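YerB protein (Bacillus subtilis, PDB 2PSB) is of unknown function, being a putative membrane-anchored lipoprotein of the DUF3048 family that interacts with the helicase PcrA, an interaction not essential for viability or UV repair. Local coordinates at residues Q46-I56 with F67-T78; N179-D187 with L196-K204. All coordinates share one frame; numbering follows the deposited sequence.

Contact 1: Q46-I56 with F67-T78; sequences QSGLSKADIVI and FLAIFQSQMPET
Asp53 and Ser73 lock together beside a classic beta bulge at the end of the antiparallel hairpin of strands 54-59 and 65-71. Ser73 OG donates to Asp53 OD1 at 2.7 Å, while Ser73 N meets the syn lone pair of Asp53 OD2 at 2.8 Å in a nearly straight bond. An aspartate suits this spot because its short two-oxygen head can take both donors of one serine; Lys292 adds a salt bridge to OD1. The bulge itself places Asp53 and Ile54 opposite Ile70, whose carbonyl O accepts from both their amides, Asp53 N at 2.9 Å and Ile54 N at 3.3 Å.

Beyond it the pairing is regular, and the faces sort by side chain. Ile54, Ile56, Leu68 and Ile70 share one face, where Ile56 CD1 rests on Ile70 CD1 at 3.9 Å and helix 87-94 packs against Ile56 and Leu68. On the other, small Ala69 leaves room for Leu49 CD2, 3.6 Å from Ala69 CB, and Leu49 CD1 crosses to Phe67.

The Phe71 ring is sandwiched: Ala52 CB makes a CH-pi contact over one face, 4.1 Å from the centroid, and Pro76 CG lies against the opposite face. With CG anti to the carbonyl carbon (chi1 -52°), the ring reaches back to the 48-51 turn, its CE2 edge meeting Gly48 O at 3.0 Å.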
loop_
_atom_site.group_PDB
_atom_site.type_symbol
_atom_site.label_atom_id
_atom_site.label_comp_id
_atom_site.label_asym_id
_atom_site.label_seq_id
_atom_site.Cartn_x
_atom_site.Cartn_y
_atom_site.Cartn_z
ATOM N N GLN A 46 -13.068 1.146 0.184
ATOM C CA GLN A 46 -12.488 0.823 1.471
ATOM C C GLN A 46 -12.528 2.041 2.386
ATOM O O GLN A 46 -12.933 3.133 1.964
ATOM C CB GLN A 46 -11.046 0.352 1.283
ATOM C CG GLN A 46 -10.910 -0.908 0.410
ATOM C CD GLN A 46 -10.701 -0.600 -1.071
ATOM O OE1 GLN A 46 -11.164 0.428 -1.583
ATOM N NE2 GLN A 46 -10.016 -1.499 -1.768
ATOM N N SER A 47 -12.109 1.857 3.637
ATOM C CA SER A 47 -12.076 2.943 4.612
ATOM C C SER A 47 -10.646 3.328 5.004
ATOM O O SER A 47 -9.806 2.452 5.256
ATOM C CB SER A 47 -12.840 2.542 5.875
ATOM O OG SER A 47 -14.225 2.375 5.610
ATOM N N GLY A 48 -10.379 4.636 5.034
ATOM C CA GLY A 48 -9.075 5.145 5.435
ATOM C C GLY A 48 -7.944 5.299 4.428
ATOM O O GLY A 48 -6.871 5.771 4.798
ATOM N N LEU A 49 -8.152 4.927 3.169
ATOM C CA LEU A 49 -7.071 5.055 2.183
ATOM C C LEU A 49 -6.667 6.493 1.842
ATOM O O LEU A 49 -5.597 6.710 1.267
ATOM C CB LEU A 49 -7.406 4.293 0.889
ATOM C CG LEU A 49 -7.420 2.764 0.988
ATOM C CD1 LEU A 49 -7.451 2.147 -0.407
ATOM C CD2 LEU A 49 -6.179 2.283 1.743
ATOM N N SER A 50 -7.496 7.474 2.198
ATOM C CA SER A 50 -7.152 8.871 1.916
ATOM C C SER A 50 -6.192 9.430 2.966
ATOM O O SER A 50 -5.603 10.500 2.777
ATOM C CB SER A 50 -8.404 9.746 1.861
ATOM O OG SER A 50 -9.118 9.722 3.082
ATOM N N LYS A 51 -6.039 8.705 4.071
ATOM C CA LYS A 51 -5.145 9.126 5.141
ATOM C C LYS A 51 -3.788 8.426 5.051
ATOM O O LYS A 51 -2.866 8.779 5.785
ATOM C CB LYS A 51 -5.761 8.828 6.511
ATOM C CG LYS A 51 -7.099 9.484 6.776
ATOM C CD LYS A 51 -7.012 10.983 6.722
ATOM C CE LYS A 51 -8.402 11.610 6.814
ATOM N NZ LYS A 51 -9.311 11.218 5.688
ATOM N N ALA A 52 -3.662 7.441 4.165
ATOM C CA ALA A 52 -2.407 6.692 4.023
ATOM C C ALA A 52 -1.346 7.461 3.247
ATOM O O ALA A 52 -1.638 8.082 2.221
ATOM C CB ALA A 52 -2.669 5.331 3.339
ATOM N N ASP A 53 -0.108 7.423 3.730
ATOM C CA ASP A 53 0.972 8.116 3.045
ATOM C C ASP A 53 1.425 7.317 1.821
ATOM O O ASP A 53 1.711 7.884 0.764
ATOM C CB ASP A 53 2.149 8.347 3.994
ATOM C CG ASP A 53 1.760 9.146 5.232
ATOM O OD1 ASP A 53 0.819 9.948 5.159
ATOM O OD2 ASP A 53 2.416 8.999 6.277
ATOM N N ILE A 54 1.463 5.996 1.975
ATOM C CA ILE A 54 1.878 5.083 0.917
ATOM C C ILE A 54 0.927 3.912 0.853
ATOM O O ILE A 54 0.557 3.341 1.878
ATOM C CB ILE A 54 3.279 4.482 1.180
ATOM C CG1 ILE A 54 4.302 5.589 1.395
ATOM C CG2 ILE A 54 3.689 3.579 0.009
ATOM C CD1 ILE A 54 5.555 5.098 2.086
ATOM N N VAL A 55 0.529 3.556 -0.359
ATOM C CA VAL A 55 -0.349 2.424 -0.563
ATOM C C VAL A 55 0.304 1.553 -1.628
ATOM O O VAL A 55 0.709 2.052 -2.682
ATOM C CB VAL A 55 -1.746 2.859 -1.036
ATOM C CG1 VAL A 55 -2.559 1.609 -1.424
ATOM C CG2 VAL A 55 -2.466 3.639 0.088
ATOM N N ILE A 56 0.422 0.258 -1.347
ATOM C CA ILE A 56 1.032 -0.663 -2.296
ATOM C C ILE A 56 0.044 -1.733 -2.739
ATOM O O ILE A 56 -0.560 -2.420 -1.924
ATOM C CB ILE A 56 2.298 -1.326 -1.703
ATOM C CG1 ILE A 56 3.274 -0.233 -1.247
ATOM C CG2 ILE A 56 2.994 -2.200 -2.765
ATOM C CD1 ILE A 56 3.520 -0.183 0.232
ATOM N N PHE A 67 -4.044 -4.435 -1.138
ATOM C CA PHE A 67 -3.274 -3.269 -0.717
ATOM C C PHE A 67 -2.573 -3.405 0.631
ATOM O O PHE A 67 -2.982 -4.186 1.501
ATOM C CB PHE A 67 -4.193 -2.052 -0.568
ATOM C CG PHE A 67 -5.023 -1.731 -1.782
ATOM C CD1 PHE A 67 -6.225 -1.040 -1.636
ATOM C CD2 PHE A 67 -4.617 -2.105 -3.053
ATOM C CE1 PHE A 67 -7.017 -0.727 -2.741
ATOM C CE2 PHE A 67 -5.397 -1.803 -4.166
ATOM C CZ PHE A 67 -6.602 -1.111 -4.010
ATOM N N LEU A 68 -1.518 -2.616 0.782
ATOM C CA LEU A 68 -0.799 -2.481 2.042
ATOM C C LEU A 68 -0.845 -0.961 2.146
ATOM O O LEU A 68 -0.226 -0.268 1.344
ATOM C CB LEU A 68 0.657 -2.944 1.974
ATOM C CG LEU A 68 1.364 -2.765 3.333
ATOM C CD1 LEU A 68 0.745 -3.720 4.386
ATOM C CD2 LEU A 68 2.845 -3.021 3.195
ATOM N N ALA A 69 -1.639 -0.454 3.082
ATOM C CA ALA A 69 -1.769 0.982 3.289
ATOM C C ALA A 69 -0.941 1.364 4.505
ATOM O O ALA A 69 -1.221 0.940 5.632
ATOM C CB ALA A 69 -3.230 1.365 3.495
ATOM N N ILE A 70 0.087 2.172 4.261
ATOM C CA ILE A 70 0.989 2.596 5.314
ATOM C C ILE A 70 0.657 4.002 5.784
ATOM O O ILE A 70 0.749 4.969 5.020
ATOM C CB ILE A 70 2.452 2.523 4.810
ATOM C CG1 ILE A 70 2.730 1.105 4.294
ATOM C CG2 ILE A 70 3.429 2.938 5.912
ATOM C CD1 ILE A 70 4.169 0.871 3.906
ATOM N N PHE A 71 0.252 4.087 7.053
ATOM C CA PHE A 71 -0.114 5.343 7.705
ATOM C C PHE A 71 0.990 5.776 8.659
ATOM O O PHE A 71 1.606 4.946 9.332
ATOM C CB PHE A 71 -1.400 5.189 8.519
ATOM C CG PHE A 71 -2.548 4.597 7.760
ATOM C CD1 PHE A 71 -2.632 3.221 7.565
ATOM C CD2 PHE A 71 -3.549 5.412 7.249
ATOM C CE1 PHE A 71 -3.699 2.672 6.882
ATOM C CE2 PHE A 71 -4.622 4.876 6.567
ATOM C CZ PHE A 71 -4.701 3.507 6.377
ATOM N N GLN A 72 1.230 7.081 8.718
ATOM C CA GLN A 72 2.241 7.647 9.601
ATOM C C GLN A 72 1.913 9.107 9.879
ATOM O O GLN A 72 1.740 9.487 11.034
ATOM C CB GLN A 72 3.628 7.531 8.972
ATOM C CG GLN A 72 4.792 7.814 9.913
ATOM C CD GLN A 72 4.872 9.266 10.364
ATOM O OE1 GLN A 72 4.765 10.191 9.556
ATOM N NE2 GLN A 72 5.085 9.472 11.656
ATOM N N SER A 73 1.809 9.921 8.827
ATOM C CA SER A 73 1.512 11.350 8.995
ATOM C C SER A 73 0.045 11.597 9.291
ATOM O O SER A 73 -0.330 12.678 9.745
ATOM C CB SER A 73 1.868 12.140 7.739
ATOM O OG SER A 73 0.797 12.066 6.813
ATOM N N GLN A 74 -0.784 10.606 8.994
ATOM C CA GLN A 74 -2.221 10.706 9.218
ATOM C C GLN A 74 -2.761 9.355 9.625
ATOM O O GLN A 74 -2.615 8.375 8.894
ATOM C CB GLN A 74 -2.960 11.143 7.952
ATOM C CG GLN A 74 -2.752 12.578 7.531
ATOM C CD GLN A 74 -3.689 12.966 6.404
ATOM O OE1 GLN A 74 -3.722 12.317 5.357
ATOM N NE2 GLN A 74 -4.463 14.023 6.615
HETATM N N MSE A 75 -3.391 9.301 10.791
HETATM C CA MSE A 75 -3.960 8.055 11.276
HETATM C C MSE A 75 -5.433 8.034 10.911
HETATM O O MSE A 75 -6.113 9.052 10.995
HETATM C CB MSE A 75 -3.782 7.938 12.792
HETATM C CG MSE A 75 -2.357 7.662 13.231
HETATM SE SE MSE A 75 -1.604 6.055 12.440
HETATM C CE MSE A 75 0.143 6.716 11.978
ATOM N N PRO A 76 -5.941 6.871 10.486
ATOM C CA PRO A 76 -7.350 6.768 10.111
ATOM C C PRO A 76 -8.274 6.418 11.271
ATOM O O PRO A 76 -7.831 5.907 12.301
ATOM C CB PRO A 76 -7.330 5.670 9.058
ATOM C CG PRO A 76 -6.328 4.724 9.629
ATOM C CD PRO A 76 -5.214 5.644 10.107
ATOM N N GLU A 77 -9.558 6.719 11.102
ATOM C CA GLU A 77 -10.562 6.387 12.108
ATOM C C GLU A 77 -10.691 4.880 11.934
ATOM O O GLU A 77 -9.973 4.103 12.562
ATOM C CB GLU A 77 -11.904 7.050 11.776
ATOM C CG GLU A 77 -11.895 8.571 11.719
ATOM C CD GLU A 77 -11.738 9.201 13.087
ATOM O OE1 GLU A 77 -11.860 10.440 13.196
ATOM O OE2 GLU A 77 -11.488 8.455 14.055
ATOM N N THR A 78 -11.603 4.473 11.058
ATOM C CA THR A 78 -11.789 3.061 10.769
ATOM C C THR A 78 -10.972 2.798 9.515
ATOM O O THR A 78 -10.762 3.692 8.703
ATOM C CB THR A 78 -13.275 2.706 10.494
ATOM O OG1 THR A 78 -13.490 2.578 9.081
ATOM C CG2 THR A 78 -14.195 3.775 11.063
HETATM O O HOH W 1 -0.610 8.461 7.126
HETATM O O HOH W 2 4.711 10.480 6.992
#

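Contact 2: N179-D187 with L196-K204; sequences NESYNVRVD and LVEYNYDKK
Val184 pairs with Tyr199 and Val186 with Val197 as the hydrogen-bonded pairs of an antiparallel beta hairpin, strands 183-187 and 196-202, whose axes approach to 4.5 Å at 168°. Each of these pairs carries two backbone bonds, and the hairpin forms part of an antiparallel sheet in which strands 207-212 and 304-307 flank it.

Val184, Val186, Val197 and Tyr199 share one face. Val184 and Tyr199 lie side by side and point the same way, Val184 CG1 being 3.8 Å from Tyr199 CB; the Tyr199 hydroxyl is held elsewhere by Asn296 and Arg210. Valines suit this face because they are compact and favour extended backbone; Val184 packs on strand 230-240 and Val186 on strand 293-298.

Arg185 and Glu198 lie on the other, mostly polar, face. Arg185, its chain bent at chi2 (78°), folds back across Glu198, so that Glu198 OE2 stands over the face of the guanidinium, the carboxylate turned steeply (75°) against it. This oxygen sits 3.4 Å from Arg185 NH1, well out of the guanidinium plane, a salt bridge of charge alone. The same bend brings Arg185 NH2 to Val184 O at 2.9 Å, a bond that reaches the oxygen from above its carbonyl plane while Tyr199 N approaches it nearly head-on. An alanine here is likely to leave Glu198 without this opposite charge and its carboxylate freer to swing, with Val184 O keeping the Tyr199 N donor.

Past the last backbone pair an asparagine continues the ladder. Its side-chain carbonyl stands in for a main-chain one, Asn183 OD1 accepting from Tyr201 N at 2.8 Å with the donor tilted from the amide's carbonyl plane.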
loop_
_atom_site.group_PDB
_atom_site.type_symbol
_atom_site.label_atom_id
_atom_site.label_comp_id
_atom_site.label_asym_id
_atom_site.label_seq_id
_atom_site.Cartn_x
_atom_site.Cartn_y
_atom_site.Cartn_z
ATOM N N ASN A 179 5.963 20.913 -17.727
ATOM C CA ASN A 179 4.517 20.877 -17.904
ATOM C C ASN A 179 4.086 19.462 -18.286
ATOM O O ASN A 179 4.194 18.537 -17.476
ATOM C CB ASN A 179 4.099 21.875 -18.992
ATOM C CG ASN A 179 2.593 22.075 -19.058
ATOM O OD1 ASN A 179 2.098 22.886 -19.838
ATOM N ND2 ASN A 179 1.862 21.334 -18.235
ATOM N N GLU A 180 3.598 19.300 -19.516
ATOM C CA GLU A 180 3.163 17.996 -20.019
ATOM C C GLU A 180 2.159 17.307 -19.088
ATOM O O GLU A 180 1.925 17.764 -17.966
ATOM C CB GLU A 180 4.385 17.093 -20.225
ATOM C CG GLU A 180 5.342 17.538 -21.342
ATOM C CD GLU A 180 5.804 18.983 -21.211
ATOM O OE1 GLU A 180 6.196 19.395 -20.097
ATOM O OE2 GLU A 180 5.788 19.709 -22.229
ATOM N N SER A 181 1.558 16.212 -19.557
ATOM C CA SER A 181 0.586 15.468 -18.753
ATOM C C SER A 181 0.272 14.093 -19.338
ATOM O O SER A 181 -0.415 13.982 -20.355
ATOM C CB SER A 181 -0.714 16.268 -18.608
ATOM O OG SER A 181 -1.651 15.585 -17.794
ATOM N N TYR A 182 0.775 13.050 -18.680
ATOM C CA TYR A 182 0.561 11.669 -19.108
ATOM C C TYR A 182 -0.227 10.865 -18.073
ATOM O O TYR A 182 0.043 10.943 -16.872
ATOM C CB TYR A 182 1.905 10.981 -19.351
ATOM C CG TYR A 182 2.667 11.523 -20.532
ATOM C CD1 TYR A 182 2.419 11.048 -21.816
ATOM C CD2 TYR A 182 3.623 12.527 -20.370
ATOM C CE1 TYR A 182 3.104 11.552 -22.914
ATOM C CE2 TYR A 182 4.317 13.046 -21.462
ATOM C CZ TYR A 182 4.050 12.550 -22.734
ATOM O OH TYR A 182 4.718 13.045 -23.828
ATOM N N ASN A 183 -1.201 10.096 -18.545
ATOM C CA ASN A 183 -2.006 9.263 -17.664
ATOM C C ASN A 183 -1.557 7.824 -17.880
ATOM O O ASN A 183 -0.922 7.514 -18.888
ATOM C CB ASN A 183 -3.495 9.405 -17.989
ATOM C CG ASN A 183 -4.000 10.828 -17.808
ATOM O OD1 ASN A 183 -3.643 11.507 -16.849
ATOM N ND2 ASN A 183 -4.849 11.280 -18.729
ATOM N N VAL A 184 -1.881 6.950 -16.937
ATOM C CA VAL A 184 -1.490 5.552 -17.036
ATOM C C VAL A 184 -2.582 4.585 -16.583
ATOM O O VAL A 184 -3.406 4.906 -15.724
ATOM C CB VAL A 184 -0.208 5.278 -16.206
ATOM C CG1 VAL A 184 -0.433 5.680 -14.753
ATOM C CG2 VAL A 184 0.178 3.811 -16.297
ATOM N N ARG A 185 -2.569 3.399 -17.185
ATOM C CA ARG A 185 -3.509 2.335 -16.874
ATOM C C ARG A 185 -2.710 1.070 -16.562
ATOM O O ARG A 185 -1.636 0.858 -17.114
ATOM C CB ARG A 185 -4.441 2.066 -18.063
ATOM C CG ARG A 185 -5.505 3.132 -18.301
ATOM C CD ARG A 185 -4.961 4.375 -18.984
ATOM N NE ARG A 185 -5.996 5.400 -19.114
ATOM C CZ ARG A 185 -6.326 6.260 -18.155
ATOM N NH1 ARG A 185 -7.286 7.153 -18.366
ATOM N NH2 ARG A 185 -5.681 6.248 -16.997
ATOM N N VAL A 186 -3.241 0.234 -15.676
ATOM C CA VAL A 186 -2.575 -1.005 -15.295
ATOM C C VAL A 186 -3.600 -2.123 -15.377
ATOM O O VAL A 186 -4.646 -2.071 -14.732
ATOM C CB VAL A 186 -2.030 -0.932 -13.844
ATOM C CG1 VAL A 186 -1.224 -2.185 -13.515
ATOM C CG2 VAL A 186 -1.180 0.322 -13.672
ATOM N N ASP A 187 -3.306 -3.128 -16.189
ATOM C CA ASP A 187 -4.220 -4.247 -16.332
ATOM C C ASP A 187 -3.674 -5.488 -15.647
ATOM O O ASP A 187 -2.627 -6.007 -16.025
ATOM C CB ASP A 187 -4.477 -4.541 -17.809
ATOM C CG ASP A 187 -5.217 -5.838 -18.014
ATOM O OD1 ASP A 187 -6.278 -6.032 -17.380
ATOM O OD2 ASP A 187 -4.736 -6.665 -18.811
ATOM N N LEU A 196 -8.742 -3.687 -14.103
ATOM C CA LEU A 196 -8.134 -2.496 -14.693
ATOM C C LEU A 196 -8.043 -1.321 -13.727
ATOM O O LEU A 196 -9.039 -0.918 -13.131
ATOM C CB LEU A 196 -8.937 -2.068 -15.931
ATOM C CG LEU A 196 -8.541 -0.776 -16.654
ATOM C CD1 LEU A 196 -7.179 -0.946 -17.329
ATOM C CD2 LEU A 196 -9.611 -0.426 -17.686
ATOM N N VAL A 197 -6.833 -0.783 -13.585
ATOM C CA VAL A 197 -6.564 0.358 -12.718
ATOM C C VAL A 197 -6.086 1.517 -13.596
ATOM O O VAL A 197 -5.286 1.322 -14.505
ATOM C CB VAL A 197 -5.466 0.013 -11.666
ATOM C CG1 VAL A 197 -5.167 1.228 -10.806
ATOM C CG2 VAL A 197 -5.938 -1.136 -10.783
ATOM N N GLU A 198 -6.577 2.721 -13.326
ATOM C CA GLU A 198 -6.187 3.875 -14.126
ATOM C C GLU A 198 -5.860 5.052 -13.223
ATOM O O GLU A 198 -6.494 5.249 -12.187
ATOM C CB GLU A 198 -7.327 4.270 -15.081
ATOM C CG GLU A 198 -8.180 3.098 -15.558
ATOM C CD GLU A 198 -9.300 3.521 -16.503
ATOM O OE1 GLU A 198 -10.300 2.777 -16.634
ATOM O OE2 GLU A 198 -9.177 4.596 -17.123
ATOM N N TYR A 199 -4.856 5.826 -13.614
ATOM C CA TYR A 199 -4.467 6.998 -12.846
ATOM C C TYR A 199 -4.520 8.186 -13.796
ATOM O O TYR A 199 -3.866 8.202 -14.840
ATOM C CB TYR A 199 -3.058 6.829 -12.247
ATOM C CG TYR A 199 -2.951 5.697 -11.232
ATOM C CD1 TYR A 199 -2.570 4.413 -11.622
ATOM C CD2 TYR A 199 -3.272 5.903 -9.887
ATOM C CE1 TYR A 199 -2.508 3.365 -10.700
ATOM C CE2 TYR A 199 -3.216 4.852 -8.959
ATOM C CZ TYR A 199 -2.837 3.596 -9.376
ATOM O OH TYR A 199 -2.796 2.558 -8.481
ATOM N N ASN A 200 -5.318 9.180 -13.430
ATOM C CA ASN A 200 -5.479 10.354 -14.265
ATOM C C ASN A 200 -4.988 11.595 -13.549
ATOM O O ASN A 200 -5.461 11.927 -12.466
ATOM C CB ASN A 200 -6.949 10.489 -14.652
ATOM C CG ASN A 200 -7.522 9.188 -15.193
ATOM O OD1 ASN A 200 -8.533 8.685 -14.695
ATOM N ND2 ASN A 200 -6.873 8.630 -16.214
ATOM N N TYR A 201 -4.028 12.273 -14.166
ATOM C CA TYR A 201 -3.457 13.479 -13.600
ATOM C C TYR A 201 -4.402 14.670 -13.763
ATOM O O TYR A 201 -5.056 14.832 -14.795
ATOM C CB TYR A 201 -2.117 13.789 -14.268
ATOM C CG TYR A 201 -1.325 14.871 -13.569
ATOM C CD1 TYR A 201 -0.926 14.714 -12.242
ATOM C CD2 TYR A 201 -0.964 16.055 -14.233
ATOM C CE1 TYR A 201 -0.192 15.702 -11.586
ATOM C CE2 TYR A 201 -0.226 17.051 -13.578
ATOM C CZ TYR A 201 0.155 16.865 -12.255
ATOM O OH TYR A 201 0.867 17.838 -11.584
ATOM N N ASP A 202 -4.469 15.497 -12.729
ATOM C CA ASP A 202 -5.318 16.673 -12.748
ATOM C C ASP A 202 -4.426 17.911 -12.739
ATOM O O ASP A 202 -4.008 18.380 -11.671
ATOM C CB ASP A 202 -6.232 16.681 -11.525
ATOM C CG ASP A 202 -7.316 17.732 -11.619
ATOM O OD1 ASP A 202 -8.476 17.357 -11.869
ATOM O OD2 ASP A 202 -7.009 18.932 -11.459
ATOM N N LYS A 203 -4.132 18.427 -13.933
ATOM C CA LYS A 203 -3.283 19.608 -14.085
ATOM C C LYS A 203 -3.662 20.678 -13.075
ATOM O O LYS A 203 -2.802 21.224 -12.377
ATOM C CB LYS A 203 -3.414 20.190 -15.494
ATOM C CG LYS A 203 -2.830 19.336 -16.612
ATOM C CD LYS A 203 -3.124 19.948 -17.984
ATOM C CE LYS A 203 -4.605 19.832 -18.359
ATOM N NZ LYS A 203 -5.542 20.594 -17.473
ATOM N N LYS A 204 -4.957 20.976 -13.003
ATOM C CA LYS A 204 -5.455 21.980 -12.072
ATOM C C LYS A 204 -5.108 21.622 -10.634
ATOM O O LYS A 204 -4.336 22.322 -9.982
ATOM C CB LYS A 204 -6.973 22.133 -12.216
ATOM C CG LYS A 204 -7.414 23.032 -13.359
ATOM C CD LYS A 204 -6.868 22.560 -14.696
ATOM C CE LYS A 204 -7.281 23.498 -15.820
ATOM N NZ LYS A 204 -6.742 23.033 -17.129
#

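In the fold
From the N terminus, the chain first closes contact 1, where residues 46-56 meet 67-78 across a short connection in the N-terminal DUF3048 region. It then passes helices 87-94, 107-114 and 147-157 before contact 2 joins 179-187 to 196-204. The two loops are therefore in series, neither nested nor crossed, and both are local hairpins. The centres of contact 1 and contact 2 are about 21 Å apart, and the nearest atoms of contact 1 and contact 2 about 7 Å apart. Strand 293-298 bridges them: it pairs in parallel with strand 54-59 of contact 1, while its Trp294 and Val298 pack against Tyr199 and Val186 of contact 2. Glu57 of strand 54-59 also touches Val197 and Tyr199.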